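Local structure of methyltransferase (Streptococcus mutans, 2B78) at residues A[291-296]-A[308-313]; A[1-6]-A[37-42]; A[76-81]-A[137-142]; A[52-57]-A[123-128]. The protein is probably an S-adenosylmethionine-dependent methyltransferase that acts on RNA, its precise substrate being unknown. All blocks are in the same frame, centred on the assembly; numbering follows the deposited sequence.

Contact 1: A[291-296]-A[308-313]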
# COMPACT_ATOMS: atom_id res chain seq x y z
N ILE A 291 7.55 13.44 1.10
CA ILE A 291 6.94 13.46 -0.22
C ILE A 291 6.33 12.08 -0.46
O ILE A 291 7.04 11.07 -0.46
CB ILE A 291 8.02 13.78 -1.28
CG1 ILE A 291 8.80 15.03 -0.85
CG2 ILE A 291 7.37 13.99 -2.65
CD1 ILE A 291 9.97 15.38 -1.74
N ASP A 292 5.02 12.04 -0.68
CA ASP A 292 4.35 10.76 -0.88
C ASP A 292 3.14 10.89 -1.81
O ASP A 292 1.99 10.76 -1.37
CB ASP A 292 3.93 10.21 0.49
CG ASP A 292 3.32 8.82 0.41
OD1 ASP A 292 3.86 7.98 -0.33
OD2 ASP A 292 2.31 8.59 1.11
N PRO A 293 3.38 11.13 -3.11
CA PRO A 293 2.30 11.27 -4.09
C PRO A 293 1.47 10.00 -4.22
O PRO A 293 2.00 8.89 -4.20
CB PRO A 293 3.06 11.62 -5.38
CG PRO A 293 4.37 10.95 -5.19
CD PRO A 293 4.70 11.26 -3.75
N PRO A 294 0.14 10.14 -4.34
CA PRO A 294 -0.81 9.03 -4.47
C PRO A 294 -0.51 8.11 -5.65
O PRO A 294 -0.17 8.57 -6.74
CB PRO A 294 -2.15 9.73 -4.64
CG PRO A 294 -1.94 11.06 -4.02
CD PRO A 294 -0.56 11.43 -4.47
N SER A 295 -0.64 6.80 -5.43
CA SER A 295 -0.41 5.83 -6.49
C SER A 295 -1.76 5.48 -7.10
O SER A 295 -1.83 4.69 -8.05
CB SER A 295 0.25 4.57 -5.92
OG SER A 295 1.43 4.86 -5.18
N PHE A 296 -2.81 6.08 -6.55
CA PHE A 296 -4.19 5.86 -7.01
C PHE A 296 -4.29 4.85 -8.13
O PHE A 296 -4.93 3.80 -7.99
CB PHE A 296 -4.82 7.18 -7.46
CG PHE A 296 -5.46 7.97 -6.35
CD1 PHE A 296 -5.03 9.26 -6.07
CD2 PHE A 296 -6.52 7.43 -5.62
CE1 PHE A 296 -5.65 10.03 -5.07
CE2 PHE A 296 -7.15 8.18 -4.64
CZ PHE A 296 -6.72 9.49 -4.36
N LYS A 308 7.97 9.54 -14.19
CA LYS A 308 8.46 10.65 -15.00
C LYS A 308 8.76 11.98 -14.30
O LYS A 308 9.75 12.64 -14.63
CB LYS A 308 7.49 10.93 -16.15
CG LYS A 308 7.64 10.01 -17.36
CD LYS A 308 7.49 8.53 -17.01
CE LYS A 308 7.66 7.66 -18.24
NZ LYS A 308 7.59 6.20 -17.94
N ASP A 309 7.93 12.39 -13.35
CA ASP A 309 8.11 13.68 -12.70
C ASP A 309 8.56 13.71 -11.24
O ASP A 309 8.66 14.78 -10.64
CB ASP A 309 6.83 14.51 -12.81
CG ASP A 309 6.29 14.59 -14.22
OD1 ASP A 309 7.11 14.62 -15.16
OD2 ASP A 309 5.05 14.63 -14.39
N TYR A 310 8.85 12.55 -10.65
CA TYR A 310 9.27 12.57 -9.26
C TYR A 310 10.48 13.49 -9.02
O TYR A 310 10.56 14.16 -7.99
CB TYR A 310 9.58 11.15 -8.77
CG TYR A 310 9.37 10.98 -7.27
CD1 TYR A 310 8.19 10.43 -6.76
CD2 TYR A 310 10.33 11.43 -6.37
CE1 TYR A 310 7.98 10.34 -5.38
CE2 TYR A 310 10.13 11.34 -4.99
CZ TYR A 310 8.95 10.79 -4.51
OH TYR A 310 8.76 10.71 -3.15
N HIS A 311 11.40 13.55 -9.98
CA HIS A 311 12.59 14.38 -9.82
C HIS A 311 12.25 15.84 -9.56
O HIS A 311 13.03 16.58 -8.95
CB HIS A 311 13.52 14.28 -11.05
CG HIS A 311 12.96 14.91 -12.29
ND1 HIS A 311 11.95 14.32 -13.04
CD2 HIS A 311 13.24 16.08 -12.90
CE1 HIS A 311 11.64 15.11 -14.05
NE2 HIS A 311 12.41 16.19 -13.99
N LYS A 312 11.07 16.26 -10.01
CA LYS A 312 10.65 17.65 -9.81
C LYS A 312 10.28 17.91 -8.35
O LYS A 312 10.51 19.01 -7.84
CB LYS A 312 9.46 17.96 -10.71
CG LYS A 312 9.79 17.95 -12.19
CD LYS A 312 8.54 18.20 -13.02
CE LYS A 312 7.97 19.57 -12.72
NZ LYS A 312 6.84 19.89 -13.63
N LEU A 313 9.71 16.91 -7.69
CA LEU A 313 9.33 17.06 -6.29
C LEU A 313 10.59 17.20 -5.44
O LEU A 313 10.65 18.01 -4.52
CB LEU A 313 8.51 15.85 -5.82
CG LEU A 313 7.26 15.57 -6.64
CD1 LEU A 313 6.58 14.31 -6.10
CD2 LEU A 313 6.32 16.77 -6.60
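In the Rossmann-like methyltransferase domain, Ile291, the last residue of strand 286-291, and Pro293 in the loop behind it pack against Tyr310 and Leu313, one turn apart on helix 306-319. The contact is buried and its chemistry apolar. Ile291 meets the helix mainly through CG2, which stands anti to its own backbone N and lies 3.6 Å from CD1 of Leu313. The same methyl also leans on the phenol end of Tyr310, 4.0 Å from CZ. Pro293 adds its ring to the same pair: its CG sits 3.7 Å from CE1 of Tyr310, the two side chains crossing at about a right angle, and 4.1 Å from CD1 of Leu313. That leucine methyl therefore touches both Ile291 and Pro293, and it also stands over the rim of one face of the tyrosine ring.

The far end of the Tyr310 ring comes close to Ile291 and Pro293. Its OH lies 3.2 Å from O of Ile291, but its hydrogen bond goes to the backbone O of Ser330 on the adjacent strand 325-331. Leu313 continues onto Phe273 and Phe276, and its side chain is about 4 Å from that of Val272, which binds S-adenosyl-L-homocysteine in a structure of this protein, though no ligand is bound here. A helix laid against the carboxyl end of a parallel strand beside the cofactor site is characteristic of the Rossmann-like methyltransferase fold.

Contact 2: A[1-6]-A[37-42]; sequences MIKLMV and QLYSDA
Lys3, Leu4 and Met5 pair in parallel with Gln37, Leu38 and Tyr39, joining strand 2-5 to strand 34-39 at the edge of the five-stranded mixed sheet in the PUA-like domain. The two short strand segments run 4.7 Å apart at closest approach, with 32° between their directions.

Four backbone hydrogen bonds hold the register. Ile2 O accepts from Gln37 N, Leu4 N gives to Gln37 O, Leu4 O accepts from Tyr39 N, and Val6 N gives to Tyr39 O, the last at 2.8 Å. Leu4 thus uses both its N and its O on the neighbouring strand, bonding to the residues that flank Leu38, as parallel pairing requires.

Apolar contacts gather on the face that carries Leu4 and Leu38. These two side chains lie side by side and point the same way, with CD2 of Leu4 3.8 Å from CD2 of Leu38. CG1 of Val6 comes to 4.2 Å from the same Leu38 methyl, its side chain crossing the leucine at about a right angle. Leu38 goes on to meet Leu14 of helix 8-16.

Past the strand ends, a water bridges the two segments, donating to Val6 O and accepting from Asp41 N, while Ser40 OG takes the N-H of Ala42 in an ST turn.

On the face of Lys3, Met5 and Tyr39, a cation-pi contact dominates. The lysine lays CG 3.3 Å from CD2 of Tyr39, then bends at chi4 (69°), which brings NZ over the ring face, 3.4 Å from its centroid and displaced toward CG.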
# COMPACT_ATOMS: atom_id res chain seq x y z
N MET A 1 -9.43 -28.46 -18.08
CA MET A 1 -10.09 -27.46 -18.96
C MET A 1 -9.19 -27.03 -20.10
O MET A 1 -8.89 -27.83 -20.99
CB MET A 1 -10.50 -26.23 -18.14
CG MET A 1 -11.69 -26.48 -17.25
SD MET A 1 -13.03 -27.20 -18.24
CE MET A 1 -12.75 -28.98 -18.00
N ILE A 2 -8.76 -25.77 -20.08
CA ILE A 2 -7.88 -25.25 -21.11
C ILE A 2 -6.43 -25.46 -20.71
O ILE A 2 -6.01 -25.06 -19.63
CB ILE A 2 -8.11 -23.73 -21.33
CG1 ILE A 2 -9.61 -23.44 -21.44
CG2 ILE A 2 -7.39 -23.28 -22.59
CD1 ILE A 2 -10.33 -24.27 -22.49
N LYS A 3 -5.67 -26.11 -21.59
CA LYS A 3 -4.25 -26.38 -21.36
C LYS A 3 -3.47 -25.29 -22.10
O LYS A 3 -3.42 -25.26 -23.33
CB LYS A 3 -3.89 -27.76 -21.92
CG LYS A 3 -2.41 -28.01 -22.18
CD LYS A 3 -2.22 -29.30 -22.98
CE LYS A 3 -0.81 -29.45 -23.54
NZ LYS A 3 0.22 -29.69 -22.50
N LEU A 4 -2.88 -24.38 -21.33
CA LEU A 4 -2.13 -23.28 -21.90
C LEU A 4 -0.64 -23.60 -21.97
O LEU A 4 -0.00 -23.85 -20.94
CB LEU A 4 -2.35 -22.02 -21.05
CG LEU A 4 -1.73 -20.69 -21.48
CD1 LEU A 4 -2.22 -20.31 -22.87
CD2 LEU A 4 -2.11 -19.61 -20.46
N MET A 5 -0.09 -23.63 -23.18
CA MET A 5 1.33 -23.92 -23.34
C MET A 5 2.03 -22.58 -23.22
O MET A 5 1.71 -21.63 -23.93
CB MET A 5 1.61 -24.55 -24.71
CG MET A 5 3.01 -25.13 -24.83
SD MET A 5 3.27 -26.01 -26.39
CE MET A 5 2.42 -27.55 -26.04
N VAL A 6 2.99 -22.49 -22.30
CA VAL A 6 3.69 -21.24 -22.07
C VAL A 6 5.08 -21.16 -22.69
O VAL A 6 5.70 -22.16 -23.02
CB VAL A 6 3.79 -20.98 -20.56
CG1 VAL A 6 2.39 -21.05 -19.95
CG2 VAL A 6 4.71 -22.00 -19.89
N GLN A 37 -4.63 -24.77 -16.93
CA GLN A 37 -3.51 -25.59 -16.51
C GLN A 37 -2.36 -25.16 -17.39
O GLN A 37 -2.47 -25.18 -18.62
CB GLN A 37 -3.79 -27.07 -16.72
CG GLN A 37 -4.99 -27.60 -15.97
CD GLN A 37 -5.10 -29.11 -16.08
OE1 GLN A 37 -5.06 -29.66 -17.18
NE2 GLN A 37 -5.23 -29.78 -14.94
N LEU A 38 -1.26 -24.76 -16.76
CA LEU A 38 -0.08 -24.31 -17.49
C LEU A 38 0.85 -25.46 -17.81
O LEU A 38 1.15 -26.28 -16.95
CB LEU A 38 0.67 -23.27 -16.66
CG LEU A 38 -0.19 -22.11 -16.15
CD1 LEU A 38 0.66 -21.16 -15.33
CD2 LEU A 38 -0.82 -21.40 -17.34
N TYR A 39 1.32 -25.49 -19.06
CA TYR A 39 2.24 -26.53 -19.53
C TYR A 39 3.42 -25.90 -20.28
O TYR A 39 3.28 -24.84 -20.90
CB TYR A 39 1.51 -27.48 -20.49
CG TYR A 39 0.69 -28.54 -19.80
CD1 TYR A 39 1.22 -29.80 -19.55
CD2 TYR A 39 -0.63 -28.29 -19.40
CE1 TYR A 39 0.46 -30.80 -18.91
CE2 TYR A 39 -1.39 -29.27 -18.76
CZ TYR A 39 -0.83 -30.52 -18.52
OH TYR A 39 -1.58 -31.49 -17.89
N SER A 40 4.58 -26.55 -20.21
CA SER A 40 5.77 -26.06 -20.90
C SER A 40 5.67 -26.48 -22.37
O SER A 40 4.68 -27.11 -22.76
CB SER A 40 7.03 -26.67 -20.30
OG SER A 40 7.07 -28.06 -20.55
N ASP A 41 6.69 -26.16 -23.16
CA ASP A 41 6.71 -26.51 -24.58
C ASP A 41 6.97 -28.01 -24.76
O ASP A 41 6.79 -28.55 -25.86
CB ASP A 41 7.79 -25.71 -25.32
CG ASP A 41 9.14 -25.74 -24.62
OD1 ASP A 41 9.57 -26.83 -24.19
OD2 ASP A 41 9.78 -24.67 -24.50
N ALA A 42 7.40 -28.66 -23.69
CA ALA A 42 7.69 -30.09 -23.71
C ALA A 42 6.48 -30.85 -23.18
O ALA A 42 6.57 -32.05 -22.88
CB ALA A 42 8.92 -30.39 -22.86
O HOH W 1 8.04 -23.52 -22.62

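Contact 3: A[76-81]-A[137-142]; sequences KLFQWS and AAFRQV
This is a buried, apolar helix-helix contact between helix 71-83 and helix 132-142, centred on an edge-to-face pair of phenylalanines. The two short helical segments cross at -41° with their axes 9.0 Å apart at closest approach. Phe139 turns its edge to the face of Phe78, placing CD1 over the ring centre, 4.1 Å above the plane; the two ring planes stand 83° apart. Ala138 C lies at the edge of the Phe78 ring, near its plane, and CD2 of Phe78 is 3.6 Å from CA of Phe139. Phe139 CB adds a contact of 3.8 Å to Phe78 CE2, and Ala138 CB lies a little farther off CD2.

The helices pack against the five-stranded mixed sheet that includes strands 96-101 and 110-115: both phenylalanines rest on Ile112, Phe78 also makes an edge-to-face pair with Phe100, and Phe139 does so with Phe121. One turn beyond Phe139, Val142 fills the next position along the interface. Its CG2 packs 3.9 Å from CB of Phe78 and 4.0 Å from CG of Gln79, whereas CG1, anti to the valine's backbone N (chi1 178°), faces the backbone O of Phe78. That carbonyl also accepts a hydrogen bond from Ser81 OG.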
# COMPACT_ATOMS: atom_id res chain seq x y z
N LYS A 76 -7.77 -23.54 3.71
CA LYS A 76 -6.36 -23.89 3.89
C LYS A 76 -5.49 -22.65 3.73
O LYS A 76 -4.59 -22.41 4.53
CB LYS A 76 -5.93 -24.93 2.85
CG LYS A 76 -6.71 -26.25 2.89
CD LYS A 76 -6.37 -27.07 4.13
CE LYS A 76 -7.00 -28.45 4.06
NZ LYS A 76 -6.71 -29.26 5.28
N LEU A 77 -5.74 -21.88 2.68
CA LEU A 77 -4.96 -20.67 2.44
C LEU A 77 -5.06 -19.68 3.59
O LEU A 77 -4.05 -19.11 4.01
CB LEU A 77 -5.42 -19.97 1.15
CG LEU A 77 -4.93 -20.58 -0.17
CD1 LEU A 77 -5.45 -19.76 -1.33
CD2 LEU A 77 -3.39 -20.60 -0.18
N PHE A 78 -6.26 -19.46 4.11
CA PHE A 78 -6.42 -18.52 5.21
C PHE A 78 -5.87 -19.04 6.53
O PHE A 78 -5.42 -18.26 7.36
CB PHE A 78 -7.89 -18.11 5.35
CG PHE A 78 -8.43 -17.34 4.17
CD1 PHE A 78 -7.67 -16.33 3.58
CD2 PHE A 78 -9.69 -17.61 3.65
CE1 PHE A 78 -8.15 -15.61 2.48
CE2 PHE A 78 -10.19 -16.90 2.55
CZ PHE A 78 -9.42 -15.90 1.97
N GLN A 79 -5.89 -20.36 6.72
CA GLN A 79 -5.34 -20.93 7.95
C GLN A 79 -3.84 -20.66 7.99
O GLN A 79 -3.28 -20.37 9.05
CB GLN A 79 -5.58 -22.44 8.02
CG GLN A 79 -7.00 -22.87 8.40
CD GLN A 79 -7.21 -24.39 8.29
OE1 GLN A 79 -8.12 -24.95 8.91
NE2 GLN A 79 -6.37 -25.04 7.49
N TRP A 80 -3.19 -20.74 6.83
CA TRP A 80 -1.76 -20.49 6.76
C TRP A 80 -1.44 -19.01 6.96
O TRP A 80 -0.50 -18.66 7.68
CB TRP A 80 -1.20 -20.94 5.39
CG TRP A 80 -0.99 -22.42 5.22
CD1 TRP A 80 -1.75 -23.28 4.49
CD2 TRP A 80 0.08 -23.20 5.77
NE1 TRP A 80 -1.23 -24.55 4.54
CE2 TRP A 80 -0.10 -24.53 5.33
CE3 TRP A 80 1.18 -22.92 6.60
CZ2 TRP A 80 0.77 -25.57 5.68
CZ3 TRP A 80 2.05 -23.95 6.95
CH2 TRP A 80 1.83 -25.27 6.49
N SER A 81 -2.21 -18.14 6.32
CA SER A 81 -1.97 -16.71 6.45
C SER A 81 -2.19 -16.26 7.89
O SER A 81 -1.49 -15.38 8.40
CB SER A 81 -2.87 -15.92 5.49
OG SER A 81 -4.25 -16.14 5.77
N ALA A 137 -16.87 -17.23 2.51
CA ALA A 137 -17.34 -18.33 3.34
C ALA A 137 -16.16 -19.00 4.05
O ALA A 137 -16.22 -19.28 5.25
CB ALA A 137 -18.08 -19.35 2.46
N ALA A 138 -15.09 -19.25 3.30
CA ALA A 138 -13.89 -19.86 3.85
C ALA A 138 -13.24 -18.95 4.88
O ALA A 138 -12.75 -19.42 5.92
CB ALA A 138 -12.89 -20.14 2.73
N PHE A 139 -13.23 -17.65 4.61
CA PHE A 139 -12.63 -16.69 5.54
C PHE A 139 -13.39 -16.64 6.87
O PHE A 139 -12.78 -16.67 7.94
CB PHE A 139 -12.59 -15.27 4.94
CG PHE A 139 -11.95 -14.25 5.85
CD1 PHE A 139 -10.58 -14.04 5.82
CD2 PHE A 139 -12.72 -13.52 6.76
CE1 PHE A 139 -9.97 -13.12 6.69
CE2 PHE A 139 -12.13 -12.61 7.63
CZ PHE A 139 -10.75 -12.41 7.59
N ARG A 140 -14.72 -16.58 6.79
CA ARG A 140 -15.52 -16.51 8.00
C ARG A 140 -15.31 -17.72 8.91
O ARG A 140 -15.44 -17.60 10.12
CB ARG A 140 -17.00 -16.34 7.66
CG ARG A 140 -17.30 -15.01 7.00
CD ARG A 140 -18.78 -14.83 6.70
NE ARG A 140 -19.56 -14.44 7.88
CZ ARG A 140 -20.87 -14.22 7.87
NH1 ARG A 140 -21.55 -14.36 6.74
NH2 ARG A 140 -21.51 -13.86 8.98
N GLN A 141 -14.97 -18.87 8.34
CA GLN A 141 -14.75 -20.04 9.20
C GLN A 141 -13.42 -19.90 9.94
O GLN A 141 -13.31 -20.22 11.12
CB GLN A 141 -14.74 -21.33 8.39
CG GLN A 141 -14.44 -22.55 9.26
CD GLN A 141 -14.45 -23.87 8.51
OE1 GLN A 141 -15.41 -24.19 7.82
NE2 GLN A 141 -13.39 -24.65 8.67
N VAL A 142 -12.40 -19.41 9.23
CA VAL A 142 -11.08 -19.25 9.82
C VAL A 142 -11.00 -18.07 10.80
O VAL A 142 -10.30 -18.15 11.81
CB VAL A 142 -10.02 -19.08 8.70
CG1 VAL A 142 -8.63 -18.86 9.31
CG2 VAL A 142 -10.03 -20.33 7.81

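Contact 4: A[52-57]-A[123-128]; sequences SKQNKG and WYNSFV
Ser52 and Gln54, at the end of strand 45-54, hold the start of helix 126-130 through Asn125, its N-cap residue. The tight part lies around Ser52 and Asn125. Ser52 OG accepts from Phe127 N at 3.3 Å and lies 3.2 Å from Asn125 CB, while its own CB packs 3.6 Å from CB of Phe127. Asn125 carries CG between its backbone N and carbonyl carbon (chi1 63°); its OD1 caps the helix by accepting from Val128 N, and its ND2 gives a hydrogen bond to Gln54 OE1 at 3.0 Å. The bond leaves nearly in the plane of the asparagine amide, and the two amide planes are 26° apart. Gln54 also lays its amide against CB of Tyr124, and its NE2 bonds to Gln102.

The other side is looser and bridged by water: one molecule donates to Lys53 O and accepts from Ser126 N, with only a weak bond to Ser52 OG. Here the CB of exposed Lys53 points away from the helix. The strand leaves the contact in a type II' turn from Gln54 to Gly57. Asn33 bonds to both Ser52 OG and Ser126 OG, so a loop before strand 34-39 joins strand 45-54 to helix 126-130, which follows strand 118-123 and precedes helix 132-142.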
# COMPACT_ATOMS: atom_id res chain seq x y z
N SER A 52 -7.25 -13.49 -15.56
CA SER A 52 -8.09 -12.33 -15.34
C SER A 52 -7.17 -11.13 -15.44
O SER A 52 -6.05 -11.15 -14.92
CB SER A 52 -8.75 -12.38 -13.96
OG SER A 52 -9.73 -11.35 -13.84
N LYS A 53 -7.63 -10.09 -16.12
CA LYS A 53 -6.81 -8.91 -16.29
C LYS A 53 -6.65 -8.13 -14.99
O LYS A 53 -7.63 -7.84 -14.30
CB LYS A 53 -7.39 -8.02 -17.39
CG LYS A 53 -6.94 -8.43 -18.78
CD LYS A 53 -7.69 -7.70 -19.89
CE LYS A 53 -9.01 -8.39 -20.22
NZ LYS A 53 -9.71 -7.74 -21.38
N GLN A 54 -5.41 -7.81 -14.66
CA GLN A 54 -5.09 -7.06 -13.45
C GLN A 54 -3.86 -6.20 -13.73
O GLN A 54 -2.73 -6.65 -13.53
CB GLN A 54 -4.81 -8.02 -12.29
CG GLN A 54 -4.63 -7.33 -10.95
CD GLN A 54 -4.46 -8.31 -9.81
OE1 GLN A 54 -5.08 -9.37 -9.81
NE2 GLN A 54 -3.62 -7.96 -8.84
N ASN A 55 -4.09 -4.98 -14.18
CA ASN A 55 -3.01 -4.05 -14.50
C ASN A 55 -2.12 -4.66 -15.58
O ASN A 55 -2.58 -4.89 -16.70
CB ASN A 55 -2.19 -3.73 -13.25
CG ASN A 55 -3.02 -3.04 -12.18
OD1 ASN A 55 -3.63 -2.00 -12.41
ND2 ASN A 55 -3.05 -3.63 -10.98
N LYS A 56 -0.85 -4.93 -15.26
CA LYS A 56 0.06 -5.51 -16.25
C LYS A 56 0.06 -7.03 -16.22
O LYS A 56 0.85 -7.68 -16.89
CB LYS A 56 1.48 -4.99 -16.01
CG LYS A 56 1.66 -3.52 -16.35
CD LYS A 56 1.29 -3.25 -17.80
CE LYS A 56 1.38 -1.77 -18.15
NZ LYS A 56 0.98 -1.50 -19.56
N GLY A 57 -0.85 -7.60 -15.43
CA GLY A 57 -0.92 -9.04 -15.33
C GLY A 57 -2.13 -9.61 -16.06
O GLY A 57 -3.11 -8.92 -16.29
N TRP A 123 -11.02 -6.74 -3.97
CA TRP A 123 -10.98 -7.59 -5.16
C TRP A 123 -10.28 -6.84 -6.30
O TRP A 123 -10.77 -5.81 -6.77
CB TRP A 123 -12.41 -7.96 -5.58
CG TRP A 123 -13.28 -8.42 -4.44
CD1 TRP A 123 -14.36 -7.76 -3.91
CD2 TRP A 123 -13.11 -9.61 -3.65
NE1 TRP A 123 -14.87 -8.47 -2.85
CE2 TRP A 123 -14.13 -9.61 -2.67
CE3 TRP A 123 -12.21 -10.68 -3.69
CZ2 TRP A 123 -14.27 -10.63 -1.73
CZ3 TRP A 123 -12.34 -11.70 -2.75
CH2 TRP A 123 -13.37 -11.67 -1.78
N TYR A 124 -9.15 -7.38 -6.76
CA TYR A 124 -8.37 -6.75 -7.82
C TYR A 124 -8.68 -7.17 -9.25
O TYR A 124 -8.13 -6.61 -10.20
CB TYR A 124 -6.87 -6.94 -7.55
CG TYR A 124 -6.39 -6.19 -6.33
CD1 TYR A 124 -6.84 -6.52 -5.06
CD2 TYR A 124 -5.48 -5.13 -6.46
CE1 TYR A 124 -6.40 -5.83 -3.94
CE2 TYR A 124 -5.03 -4.43 -5.33
CZ TYR A 124 -5.50 -4.79 -4.08
OH TYR A 124 -5.08 -4.11 -2.96
N ASN A 125 -9.55 -8.17 -9.43
CA ASN A 125 -9.90 -8.60 -10.77
C ASN A 125 -11.30 -9.23 -10.79
O ASN A 125 -11.81 -9.67 -9.76
CB ASN A 125 -8.84 -9.55 -11.34
CG ASN A 125 -8.71 -10.84 -10.55
OD1 ASN A 125 -9.61 -11.68 -10.56
ND2 ASN A 125 -7.57 -11.02 -9.87
N SER A 126 -11.91 -9.27 -11.97
CA SER A 126 -13.26 -9.82 -12.09
C SER A 126 -13.38 -11.30 -11.73
O SER A 126 -14.44 -11.74 -11.25
CB SER A 126 -13.81 -9.59 -13.50
OG SER A 126 -12.97 -10.17 -14.48
N PHE A 127 -12.33 -12.08 -11.96
CA PHE A 127 -12.42 -13.49 -11.63
C PHE A 127 -12.62 -13.77 -10.14
O PHE A 127 -13.55 -14.48 -9.76
CB PHE A 127 -11.19 -14.25 -12.10
CG PHE A 127 -11.27 -15.73 -11.83
CD1 PHE A 127 -12.14 -16.53 -12.56
CD2 PHE A 127 -10.52 -16.30 -10.81
CE1 PHE A 127 -12.27 -17.89 -12.28
CE2 PHE A 127 -10.63 -17.66 -10.52
CZ PHE A 127 -11.51 -18.45 -11.26
N VAL A 128 -11.75 -13.23 -9.30
CA VAL A 128 -11.91 -13.47 -7.87
C VAL A 128 -13.24 -12.90 -7.40
O VAL A 128 -13.88 -13.43 -6.50
CB VAL A 128 -10.78 -12.85 -7.03
CG1 VAL A 128 -9.47 -13.54 -7.34
CG2 VAL A 128 -10.69 -11.36 -7.29
O HOH W 2 -10.42 -7.99 -14.30

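In the fold
Contacts 1 and 3 are buried and apolar: the first lays a helix on a strand end and loop near the cofactor site, the second joins two helices beside a different sheet, on the far side of the chain's centre, about 37 Å away between centres. Contacts 2 and 4 are partly buried and rely on hydrogen bonds and bridging water. They share a sheet, since strands 34-39 and 45-54 are neighbours in it, but contact 2 pairs backbones at its edge, whereas contact 4 uses polar side chains to join it to a helix start. Helix 126-130 of contact 4 leads directly into helix 132-142 of contact 3.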